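Local coordinates for FACT-Spt16 (Cicer arietinum, PDB 5CE6), which serves in the FACT complex, a histone chaperone acting in transcription, its aminopeptidase-like N-terminal domain probably binding histones H3-H4, at residues A[274-279]-A[284-289]; A[289-294]-A[420-425]; A[295-300]-A[323-328]. All coordinates share one frame; numbering follows the deposited sequence.

Interaction 1 (A[274-279]-A[284-289]); sequences GGKFDL and VSNDEA. With NA (sodium ion), chain E.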
loop_
_atom_site.group_PDB
_atom_site.type_symbol
_atom_site.label_atom_id
_atom_site.label_comp_id
_atom_site.label_asym_id
_atom_site.label_seq_id
_atom_site.Cartn_x
_atom_site.Cartn_y
_atom_site.Cartn_z
ATOM N N GLY A 274 25.516 -6.768 2.644
ATOM C CA GLY A 274 26.644 -6.513 3.520
ATOM C C GLY A 274 26.310 -6.450 4.999
ATOM O O GLY A 274 26.901 -5.656 5.753
ATOM N N GLY A 275 25.367 -7.281 5.422
ATOM C CA GLY A 275 25.098 -7.420 6.843
ATOM C C GLY A 275 24.188 -6.349 7.416
ATOM O O GLY A 275 23.903 -6.359 8.613
ATOM N N LYS A 276 23.738 -5.418 6.577
ATOM C CA LYS A 276 22.869 -4.336 7.047
ATOM C C LYS A 276 21.503 -4.437 6.385
ATOM O O LYS A 276 21.281 -3.924 5.285
ATOM C CB LYS A 276 23.517 -2.966 6.817
ATOM C CG LYS A 276 24.838 -2.796 7.577
ATOM C CD LYS A 276 25.394 -1.364 7.505
ATOM C CE LYS A 276 26.702 -1.236 8.300
ATOM N NZ LYS A 276 27.352 0.082 8.088
ATOM N N PHE A 277 20.590 -5.132 7.058
ATOM C CA PHE A 277 19.271 -5.388 6.499
ATOM C C PHE A 277 18.196 -4.794 7.400
ATOM O O PHE A 277 18.426 -4.571 8.601
ATOM C CB PHE A 277 19.073 -6.902 6.330
ATOM C CG PHE A 277 20.102 -7.535 5.457
ATOM C CD1 PHE A 277 20.019 -7.417 4.071
ATOM C CD2 PHE A 277 21.177 -8.228 6.018
ATOM C CE1 PHE A 277 20.988 -8.001 3.254
ATOM C CE2 PHE A 277 22.147 -8.813 5.207
ATOM C CZ PHE A 277 22.056 -8.695 3.832
ATOM N N ASP A 278 17.030 -4.535 6.821
ATOM C CA ASP A 278 15.930 -3.944 7.559
ATOM C C ASP A 278 14.706 -4.295 6.757
ATOM O O ASP A 278 14.517 -3.788 5.651
ATOM C CB ASP A 278 16.117 -2.429 7.628
ATOM C CG ASP A 278 15.047 -1.731 8.456
ATOM O OD1 ASP A 278 14.048 -2.367 8.850
ATOM O OD2 ASP A 278 15.208 -0.523 8.704
ATOM N N LEU A 279 13.891 -5.205 7.282
ATOM C CA LEU A 279 12.744 -5.668 6.521
ATOM C C LEU A 279 11.490 -4.829 6.733
ATOM O O LEU A 279 10.434 -5.163 6.204
ATOM C CB LEU A 279 12.448 -7.135 6.811
ATOM C CG LEU A 279 13.617 -8.092 6.588
ATOM C CD1 LEU A 279 13.147 -9.536 6.707
ATOM C CD2 LEU A 279 14.248 -7.839 5.232
ATOM N N VAL A 284 15.340 2.427 4.045
ATOM C CA VAL A 284 15.922 3.259 2.994
ATOM C C VAL A 284 17.300 2.768 2.560
ATOM O O VAL A 284 18.155 2.426 3.397
ATOM C CB VAL A 284 15.954 4.782 3.373
ATOM C CG1 VAL A 284 14.722 5.168 4.172
ATOM C CG2 VAL A 284 17.196 5.139 4.152
ATOM N N SER A 285 17.499 2.722 1.245
ATOM C CA SER A 285 18.775 2.294 0.681
ATOM C C SER A 285 19.871 3.234 1.158
ATOM O O SER A 285 19.767 4.454 1.004
ATOM C CB SER A 285 18.719 2.304 -0.844
ATOM O OG SER A 285 17.779 1.360 -1.335
ATOM N N ASN A 286 20.918 2.674 1.745
ATOM C CA ASN A 286 21.988 3.510 2.295
ATOM C C ASN A 286 23.065 3.868 1.267
ATOM O O ASN A 286 22.911 3.553 0.082
ATOM C CB ASN A 286 22.578 2.881 3.562
ATOM C CG ASN A 286 23.312 1.575 3.296
ATOM O OD1 ASN A 286 23.787 1.320 2.187
ATOM N ND2 ASN A 286 23.405 0.735 4.324
ATOM N N ASP A 287 24.133 4.534 1.718
ATOM C CA ASP A 287 25.233 4.948 0.840
ATOM C C ASP A 287 26.429 4.006 0.901
ATOM O O ASP A 287 27.535 4.372 0.500
ATOM C CB ASP A 287 25.723 6.358 1.188
ATOM C CG ASP A 287 24.741 7.441 0.829
ATOM O OD1 ASP A 287 23.807 7.211 0.036
ATOM O OD2 ASP A 287 24.932 8.565 1.338
ATOM N N GLU A 288 26.222 2.800 1.419
ATOM C CA GLU A 288 27.278 1.799 1.443
ATOM C C GLU A 288 27.344 1.075 0.101
ATOM O O GLU A 288 26.360 1.025 -0.634
ATOM C CB GLU A 288 27.041 0.792 2.575
ATOM C CG GLU A 288 27.159 1.403 3.953
ATOM C CD GLU A 288 28.558 1.909 4.227
ATOM O OE1 GLU A 288 29.527 1.165 3.955
ATOM O OE2 GLU A 288 28.691 3.052 4.711
ATOM N N ALA A 289 28.514 0.527 -0.213
ATOM C CA ALA A 289 28.712 -0.195 -1.462
ATOM C C ALA A 289 28.013 -1.547 -1.410
ATOM O O ALA A 289 27.955 -2.179 -0.356
ATOM C CB ALA A 289 30.188 -0.377 -1.730
HETATM NA NA NA E . 27.135 -3.564 1.828
HETATM O O HOH W 1 27.409 -2.963 4.504
HETATM O O HOH W 2 16.382 1.174 6.810
HETATM O O HOH W 3 29.827 -2.724 1.787
#
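Lys-276 sets its CG anti to the carbonyl carbon (chi1 -61°) and then runs fully extended, carrying its chain toward Asn-286 and Glu-288. Asn-286 has its CG between its own backbone N and carbonyl carbon (chi1 66°), which turns its amide to Lys-276. The meeting is loose: Lys-276 CD comes to 4.3 Å from Asn-286 ND2, and the ammonium NZ reaches 4.3 Å from Glu-288 CG. Lys-276 NZ and Glu-288 OE2 remain 4.7 Å apart, so the opposite charges would attract across the gap without forming a salt bridge. No direct hydrogen bond joins 274-279 to 284-289; solvent and an ion do that work. Near Asp-278, whose OD1 is paired with Arg-280, water 2 donates to OD2 of the carboxylate and accepts from Val-284 N. At the other end, Ala-289 O is a ligand of the sodium ion at 2.7 Å. Water 1, a further ligand of that ion, donates to Gly-274 O over 3.0 Å. Gly-274, lacking a side chain, passes close to the ion. The Asn-286 amide is held by its oxygen: OD1 bonds to His-237 ND1 and also accepts from Glu-288 N at 3.0 Å, the N-H coming from well above the carbonyl plane. That bond, two residues forward along the chain, makes an Asx turn, which bends 284-289 at the surface in the long connection between strands 270-273 and 296-306 of the pita-bread, M24-like domain.

Interaction 2 (A[289-294]-A[420-425]); sequences ALYYDS and SKNKVF. With K (potassium ion), chain D; NA (sodium ion), chain E.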
loop_
_atom_site.group_PDB
_atom_site.type_symbol
_atom_site.label_atom_id
_atom_site.label_comp_id
_atom_site.label_asym_id
_atom_site.label_seq_id
_atom_site.Cartn_x
_atom_site.Cartn_y
_atom_site.Cartn_z
ATOM N N ALA A 289 28.514 0.527 -0.213
ATOM C CA ALA A 289 28.712 -0.195 -1.462
ATOM C C ALA A 289 28.013 -1.547 -1.410
ATOM O O ALA A 289 27.955 -2.179 -0.356
ATOM C CB ALA A 289 30.188 -0.377 -1.730
ATOM N N LEU A 290 27.476 -1.978 -2.545
ATOM C CA LEU A 290 26.915 -3.318 -2.666
ATOM C C LEU A 290 27.996 -4.338 -2.322
ATOM O O LEU A 290 29.136 -4.215 -2.768
ATOM C CB LEU A 290 26.420 -3.555 -4.095
ATOM C CG LEU A 290 25.715 -4.879 -4.357
ATOM C CD1 LEU A 290 24.313 -4.825 -3.772
ATOM C CD2 LEU A 290 25.670 -5.207 -5.843
ATOM N N TYR A 291 27.641 -5.331 -1.511
ATOM C CA TYR A 291 28.617 -6.320 -1.051
ATOM C C TYR A 291 28.272 -7.674 -1.634
ATOM O O TYR A 291 27.131 -8.134 -1.524
ATOM C CB TYR A 291 28.630 -6.404 0.477
ATOM C CG TYR A 291 29.753 -7.261 1.022
ATOM C CD1 TYR A 291 31.011 -6.721 1.243
ATOM C CD2 TYR A 291 29.549 -8.603 1.315
ATOM C CE1 TYR A 291 32.038 -7.490 1.738
ATOM C CE2 TYR A 291 30.570 -9.385 1.806
ATOM C CZ TYR A 291 31.814 -8.820 2.022
ATOM O OH TYR A 291 32.845 -9.592 2.520
ATOM N N TYR A 292 29.256 -8.321 -2.251
ATOM C CA TYR A 292 28.980 -9.564 -2.952
ATOM C C TYR A 292 30.113 -10.572 -2.885
ATOM O O TYR A 292 30.249 -11.407 -3.774
ATOM C CB TYR A 292 28.597 -9.298 -4.415
ATOM C CG TYR A 292 29.500 -8.313 -5.110
ATOM C CD1 TYR A 292 30.748 -8.703 -5.581
ATOM C CD2 TYR A 292 29.114 -6.985 -5.277
ATOM C CE1 TYR A 292 31.585 -7.806 -6.200
ATOM C CE2 TYR A 292 29.945 -6.080 -5.895
ATOM C CZ TYR A 292 31.176 -6.495 -6.357
ATOM O OH TYR A 292 32.010 -5.593 -6.978
ATOM N N ASP A 293 30.921 -10.513 -1.833
ATOM C CA ASP A 293 31.926 -11.554 -1.646
ATOM C C ASP A 293 31.250 -12.855 -1.204
ATOM O O ASP A 293 30.026 -12.944 -1.180
ATOM C CB ASP A 293 32.994 -11.110 -0.650
ATOM C CG ASP A 293 34.360 -11.698 -0.964
ATOM O OD1 ASP A 293 34.469 -12.938 -1.080
ATOM O OD2 ASP A 293 35.317 -10.911 -1.116
ATOM N N SER A 294 32.040 -13.870 -0.866
ATOM C CA SER A 294 31.477 -15.178 -0.524
ATOM C C SER A 294 30.483 -15.123 0.632
ATOM O O SER A 294 30.611 -14.291 1.524
ATOM C CB SER A 294 32.592 -16.180 -0.212
ATOM O OG SER A 294 33.253 -16.564 -1.402
ATOM N N SER A 420 32.214 -13.447 8.743
ATOM C CA SER A 420 31.750 -12.856 7.489
ATOM C C SER A 420 30.963 -11.555 7.673
ATOM O O SER A 420 30.410 -11.275 8.740
ATOM C CB SER A 420 30.912 -13.854 6.696
ATOM O OG SER A 420 29.558 -13.455 6.664
ATOM N N LYS A 421 30.918 -10.769 6.605
ATOM C CA LYS A 421 30.206 -9.505 6.593
ATOM C C LYS A 421 28.722 -9.706 6.914
ATOM O O LYS A 421 28.081 -8.849 7.527
ATOM C CB LYS A 421 30.351 -8.885 5.206
ATOM C CG LYS A 421 29.771 -7.507 5.063
ATOM C CD LYS A 421 30.835 -6.462 5.296
ATOM C CE LYS A 421 30.310 -5.065 5.016
ATOM N NZ LYS A 421 31.150 -4.050 5.717
ATOM N N ASN A 422 28.195 -10.849 6.489
ATOM C CA ASN A 422 26.795 -11.208 6.686
ATOM C C ASN A 422 26.582 -12.170 7.850
ATOM O O ASN A 422 25.650 -12.983 7.820
ATOM C CB ASN A 422 26.216 -11.812 5.395
ATOM C CG ASN A 422 25.983 -10.760 4.305
ATOM O OD1 ASN A 422 24.976 -10.062 4.315
ATOM N ND2 ASN A 422 26.925 -10.642 3.374
ATOM N N LYS A 423 27.460 -12.077 8.854
ATOM C CA LYS A 423 27.347 -12.815 10.117
ATOM C C LYS A 423 25.905 -12.880 10.588
ATOM O O LYS A 423 25.395 -13.940 10.958
ATOM C CB LYS A 423 28.211 -12.144 11.188
ATOM C CG LYS A 423 27.851 -12.537 12.625
ATOM C CD LYS A 423 28.746 -11.849 13.643
ATOM C CE LYS A 423 28.278 -12.126 15.071
ATOM N NZ LYS A 423 29.306 -11.708 16.071
ATOM N N VAL A 424 25.245 -11.733 10.542
ATOM C CA VAL A 424 23.811 -11.674 10.733
ATOM C C VAL A 424 23.238 -11.217 9.396
ATOM O O VAL A 424 23.687 -10.213 8.834
ATOM C CB VAL A 424 23.455 -10.677 11.845
ATOM C CG1 VAL A 424 21.962 -10.592 12.025
ATOM C CG2 VAL A 424 24.125 -11.083 13.149
ATOM N N PHE A 425 22.269 -11.962 8.864
ATOM C CA PHE A 425 21.677 -11.617 7.577
ATOM C C PHE A 425 20.167 -11.767 7.610
ATOM O O PHE A 425 19.608 -12.349 8.540
ATOM C CB PHE A 425 22.258 -12.480 6.451
ATOM C CG PHE A 425 21.828 -13.923 6.502
ATOM C CD1 PHE A 425 22.471 -14.824 7.341
ATOM C CD2 PHE A 425 20.783 -14.378 5.707
ATOM C CE1 PHE A 425 22.083 -16.156 7.385
ATOM C CE2 PHE A 425 20.379 -15.702 5.749
ATOM C CZ PHE A 425 21.030 -16.602 6.588
HETATM K K K D . 29.331 -12.282 3.995
HETATM NA NA NA E . 27.135 -3.564 1.828
HETATM O O HOH W 4 25.918 -8.951 0.797
HETATM O O HOH W 5 32.182 -11.597 4.126
HETATM O O HOH W 1 27.409 -2.963 4.504
HETATM O O HOH W 3 29.827 -2.724 1.787
#
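The potassium site, where the type I beta turn from Ser-420 to Lys-423 leads into strand 424-435, is the setting in which Tyr-291 meets Lys-421. The lysine lies across one face of the phenol ring: CG stands 3.7 Å from the ring centroid and only 6° off the ring normal, a CH-pi contact. Lys-421 CB is nearer the rim, 3.4 Å from Tyr-291 CE2. A chain bent at chi2 (94°) takes CD over the CE1 side of the ring and carries NZ off past it. The opposite face of the ring receives Asp-293 N, offset toward its rim, so the phenol is sandwiched between its own chain and the turn. Asn-422 slides past the ring obliquely, with the amide and ring planes 56° apart. Two waters complete the join. Water 4, in the ring plane at its edge, donates to Tyr-291 O and, as modelled, accepts from Asn-422 ND2. Water 5 lies 2.7 Å from Tyr-291 OH, accepts from Lys-421 N and binds the potassium ion. Ser-420 OG is a direct ligand of potassium at 2.9 Å, and Ala-295 O supplies another oxygen. Asn-422 belongs to the site too; as modelled, its ND2 lies 3.0 Å from the ion, so the placing of the amide N and O is doubtful, and with it the bond to water 4 and the weak one from Gly-275 N to OD1. Oxygens from a serine, a backbone carbonyl and water are ligands of the kind potassium accepts; the ion probably polarises water 5, which couples the tyrosine hydroxyl to the metal without direct ligation.

Interaction 3 (A[295-300]-A[323-328]); sequences ASVIIC and PIQSKA. With K (potassium ion), chain D.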
loop_
_atom_site.group_PDB
_atom_site.type_symbol
_atom_site.label_atom_id
_atom_site.label_comp_id
_atom_site.label_asym_id
_atom_site.label_seq_id
_atom_site.Cartn_x
_atom_site.Cartn_y
_atom_site.Cartn_z
ATOM N N ALA A 295 29.492 -16.009 0.592
ATOM C CA ALA A 295 28.462 -16.105 1.629
ATOM C C ALA A 295 27.720 -14.789 1.818
ATOM O O ALA A 295 27.545 -14.310 2.940
ATOM C CB ALA A 295 29.062 -16.576 2.944
ATOM N N SER A 296 27.262 -14.223 0.711
ATOM C CA SER A 296 26.592 -12.926 0.748
ATOM C C SER A 296 25.156 -13.016 0.291
ATOM O O SER A 296 24.788 -13.901 -0.487
ATOM C CB SER A 296 27.324 -11.925 -0.137
ATOM O OG SER A 296 28.517 -11.504 0.475
ATOM N N VAL A 297 24.329 -12.090 0.771
ATOM C CA VAL A 297 22.971 -11.992 0.246
ATOM C C VAL A 297 22.669 -10.536 -0.075
ATOM O O VAL A 297 23.235 -9.625 0.528
ATOM C CB VAL A 297 21.895 -12.572 1.198
ATOM C CG1 VAL A 297 22.190 -14.029 1.536
ATOM C CG2 VAL A 297 21.808 -11.769 2.454
ATOM N N ILE A 298 21.790 -10.341 -1.049
ATOM C CA ILE A 298 21.397 -9.009 -1.499
ATOM C C ILE A 298 19.883 -8.977 -1.545
ATOM O O ILE A 298 19.262 -9.845 -2.167
ATOM C CB ILE A 298 21.964 -8.713 -2.912
ATOM C CG1 ILE A 298 23.495 -8.715 -2.876
ATOM C CG2 ILE A 298 21.437 -7.371 -3.458
ATOM C CD1 ILE A 298 24.161 -8.753 -4.259
ATOM N N ILE A 299 19.276 -7.985 -0.893
ATOM C CA ILE A 299 17.820 -7.852 -0.928
ATOM C C ILE A 299 17.428 -6.656 -1.788
ATOM O O ILE A 299 18.006 -5.578 -1.656
ATOM C CB ILE A 299 17.230 -7.678 0.486
ATOM C CG1 ILE A 299 17.483 -8.933 1.336
ATOM C CG2 ILE A 299 15.719 -7.405 0.421
ATOM C CD1 ILE A 299 16.917 -8.823 2.741
ATOM N N CYS A 300 16.475 -6.864 -2.693
ATOM C CA CYS A 300 15.912 -5.771 -3.483
ATOM C C CYS A 300 14.397 -5.796 -3.433
ATOM O O CYS A 300 13.769 -6.811 -3.732
ATOM C CB CYS A 300 16.350 -5.820 -4.951
ATOM S SG CYS A 300 15.507 -4.555 -5.980
ATOM N N PRO A 323 25.697 -22.961 3.641
ATOM C CA PRO A 323 24.569 -23.892 3.764
ATOM C C PRO A 323 23.358 -23.351 4.526
ATOM O O PRO A 323 22.236 -23.778 4.234
ATOM C CB PRO A 323 25.181 -25.068 4.523
ATOM C CG PRO A 323 26.587 -25.054 4.109
ATOM C CD PRO A 323 26.965 -23.611 4.033
ATOM N N ILE A 324 23.575 -22.439 5.473
ATOM C CA ILE A 324 22.478 -21.927 6.279
ATOM C C ILE A 324 21.686 -20.925 5.456
ATOM O O ILE A 324 20.448 -20.933 5.456
ATOM C CB ILE A 324 22.991 -21.270 7.569
ATOM C CG1 ILE A 324 23.764 -22.297 8.404
ATOM C CG2 ILE A 324 21.834 -20.687 8.373
ATOM C CD1 ILE A 324 24.282 -21.767 9.719
ATOM N N GLN A 325 22.406 -20.068 4.738
ATOM C CA GLN A 325 21.762 -19.070 3.872
ATOM C C GLN A 325 20.948 -19.773 2.787
ATOM O O GLN A 325 19.847 -19.345 2.457
ATOM C CB GLN A 325 22.807 -18.155 3.235
ATOM C CG GLN A 325 23.554 -17.235 4.228
ATOM C CD GLN A 325 24.781 -16.588 3.619
ATOM O OE1 GLN A 325 25.411 -17.148 2.719
ATOM N NE2 GLN A 325 25.141 -15.403 4.119
ATOM N N SER A 326 21.491 -20.869 2.252
ATOM C CA SER A 326 20.834 -21.600 1.183
ATOM C C SER A 326 19.572 -22.273 1.693
ATOM O O SER A 326 18.510 -22.171 1.072
ATOM C CB SER A 326 21.770 -22.681 0.621
ATOM O OG SER A 326 22.916 -22.103 0.028
ATOM N N LYS A 327 19.703 -22.985 2.812
ATOM C CA LYS A 327 18.557 -23.654 3.421
ATOM C C LYS A 327 17.473 -22.646 3.788
ATOM O O LYS A 327 16.297 -22.849 3.492
ATOM C CB LYS A 327 18.965 -24.425 4.677
ATOM C CG LYS A 327 17.764 -25.045 5.398
ATOM C CD LYS A 327 18.142 -25.804 6.668
ATOM C CE LYS A 327 16.881 -26.346 7.352
ATOM N NZ LYS A 327 17.141 -27.056 8.637
ATOM N N ALA A 328 17.869 -21.558 4.445
ATOM C CA ALA A 328 16.893 -20.568 4.867
ATOM C C ALA A 328 16.129 -20.020 3.668
ATOM O O ALA A 328 14.923 -19.781 3.746
ATOM C CB ALA A 328 17.576 -19.442 5.610
HETATM K K K D . 29.331 -12.282 3.995
HETATM O O HOH W 5 32.182 -11.597 4.126
#
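Gln-325, in the first turn of helix 323-342, reaches across to Ala-295 and Val-297 at the start of strand 296-306; this joins a helix to the beta hairpin 296-306/309-319 that precedes it in the M24-like, pita-bread domain. Its CB points toward the strand, and a chi1 of -67° sets CG beside the backbone N, where it touches CZ of Phe-425 in strand 424-435. Beyond CG the chain stays extended. CD lies 4.2 Å from Val-297 CG1, the methyl nearest it, and the two side chains meet at a slant. At the tip the amide divides its contacts. OE1 makes a van der Waals contact with Ala-295, 3.4 Å from CA and 3.7 Å from CB, while its hydrogen bond goes to a residue next to the segment. NE2, 4.2 Å from Val-297 CG1, donates to Ala-295 O. That carbonyl sits at a G1 beta bulge, where Ala-295 and Ser-296 both face Ile-319. Ser-296 turns away from the helix and gives its OG to Asp-293 O. At the N-terminal end of the helix, Asp-322 OD1 accepts from Gln-325 N, fixing the backbone from which the glutamine extends. Ala-295 O also ligates the potassium ion at 2.9 Å, so the Gln-325 amide is a second-shell contact that probably helps hold this ligand in place. The N-H of Gln-325 NE2 reaches Ala-295 O over 2.9 Å at a nearly straight 171°; that oxygen lies in the glutamine amide plane, whereas NE2 stands above the Ala-295 carbonyl plane, 70° out of it.

In the fold
From the N terminus, interaction 1 closes first, bringing 274-279 and 284-289 together across a four-residue loop after strand 270-273. Interaction 2 starts at the shared Ala-289 and spans far more chain, returning only at 420-425, where strand 424-435 begins. Within that span falls interaction 3, which starts at 295-300 and closes across 22 residues, most of the hairpin 296-306/309-319, to helix 323-342. Interactions 1 and 2 thus run in series and share sodium; interactions 2 and 3 share potassium and water 5. Phe-277 of interaction 1 touches both Val-297 and Phe-425, tying the surface loop, the hairpin and strand 424-435 into one corner of the domain.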